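Local coordinates for protein ribosomal RNA small subunit methyltransferase D (Escherichia coli, PDB 2FPO) that methylates the N2 amino group of guanine 966 of 16S rRNA in the assembled 30S particle, with S-adenosyl-L-methionine as methyl donor, at residues A[158-161]-A[162-166]. Residues are numbered along the deposited sequence; the frame is centred on the assembly and turned at random. Where two conformers were deposited one is given.
Sequences VESE and VENGL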
# COMPACT_ATOMS: atom_id res chain seq x y z
N VAL A 158 -2.01 2.58 7.14
CA VAL A 158 -0.79 2.89 7.87
C VAL A 158 -0.56 1.78 8.88
O VAL A 158 -1.45 1.42 9.66
CB VAL A 158 -0.85 4.30 8.59
CG1 VAL A 158 0.41 4.54 9.41
CG2 VAL A 158 -1.03 5.41 7.59
N GLU A 159 0.62 1.18 8.80
CA GLU A 159 1.05 0.17 9.74
C GLU A 159 2.19 0.74 10.62
O GLU A 159 3.14 1.37 10.12
CB GLU A 159 1.51 -1.05 8.95
CG GLU A 159 1.94 -2.19 9.78
CD GLU A 159 2.20 -3.46 8.97
OE1 GLU A 159 1.40 -3.78 8.05
OE2 GLU A 159 3.21 -4.13 9.29
N SER A 160 2.07 0.52 11.93
CA SER A 160 3.01 1.09 12.89
C SER A 160 3.02 0.36 14.22
O SER A 160 1.98 -0.09 14.68
CB SER A 160 2.67 2.57 13.11
OG SER A 160 3.72 3.22 13.80
N GLU A 161 4.19 0.26 14.85
CA GLU A 161 4.31 -0.34 16.18
C GLU A 161 3.53 0.48 17.19
O GLU A 161 3.64 1.71 17.21
CB GLU A 161 5.78 -0.44 16.60
CG GLU A 161 6.57 -1.52 15.88
CD GLU A 161 6.66 -1.29 14.37
OE1 GLU A 161 7.03 -0.17 13.94
OE2 GLU A 161 6.38 -2.26 13.62
N VAL A 162 2.73 -0.20 18.01
CA VAL A 162 1.93 0.43 19.08
C VAL A 162 2.74 1.44 19.89
O VAL A 162 2.31 2.59 20.10
CB VAL A 162 1.34 -0.62 20.04
CG1 VAL A 162 0.83 0.03 21.32
CG2 VAL A 162 0.23 -1.37 19.34
N GLU A 163 3.93 1.01 20.31
CA GLU A 163 4.88 1.80 21.09
C GLU A 163 5.10 3.22 20.55
O GLU A 163 5.50 4.11 21.31
CB GLU A 163 6.22 1.07 21.10
CG GLU A 163 6.98 1.16 22.40
CD GLU A 163 8.25 0.33 22.36
OE1 GLU A 163 8.67 -0.04 21.24
OE2 GLU A 163 8.81 0.06 23.45
N ASN A 164 4.84 3.40 19.26
CA ASN A 164 5.06 4.67 18.58
C ASN A 164 3.96 5.69 18.86
O ASN A 164 4.18 6.87 18.66
CB ASN A 164 5.18 4.49 17.06
CG ASN A 164 6.44 3.76 16.64
OD1 ASN A 164 6.48 3.07 15.61
ND2 ASN A 164 7.50 3.90 17.43
N GLY A 165 2.80 5.22 19.31
CA GLY A 165 1.61 6.06 19.43
C GLY A 165 0.91 6.30 18.09
O GLY A 165 1.27 5.71 17.06
N LEU A 166 -0.08 7.19 18.10
CA LEU A 166 -0.77 7.59 16.87
C LEU A 166 0.15 8.48 16.06
O LEU A 166 0.75 9.40 16.61
CB LEU A 166 -2.05 8.35 17.19
CG LEU A 166 -3.19 7.62 17.89
CD1 LEU A 166 -3.98 8.64 18.70
CD2 LEU A 166 -4.09 6.87 16.90
O HOH W 1 3.08 5.89 14.67
O HOH W 2 8.77 1.57 14.81
O HOH W 3 1.28 3.36 16.48
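Glu-161 and Asn-164 meet where strand 154-161 ends and the chain turns into a short 3-10 segment. The backbone N of Asn-164 donates to O of Glu-161 at 2.9 Å. Gly-165 N bonds to Val-162 O at 2.8 Å, so two i+3 turns follow each other. In the conformer given, a bend at chi2 (62°) brings the Glu-161 carboxylate back beside the amide of Asn-164. The two side chains then lie alongside each other and point the same way. Their carboxylate and amide planes are nearly perpendicular, at 89°. Glu-161 OE1 and Asn-164 OD1 are both acceptors, 3.7 Å apart, and a water donates to each of them. On the strand side, Ser-160 OG lies 3.3 Å from Asn-164 OD1, a weak bond at most, because the hydroxyl proton has another acceptor within reach. A second water joins this hydroxyl to Gly-165 O. The side chains of Ser-160 and Asn-164 also touch Arg-133. This surface turn leads out of strand 154-161, which lies between strands 123-128 and 184-191 in the Rossmann-like methyltransferase sheet. Its chemistry implies a turn set by backbone bonds, with a water that probably eases the repulsion between Glu-161 OE1 and Asn-164 OD1.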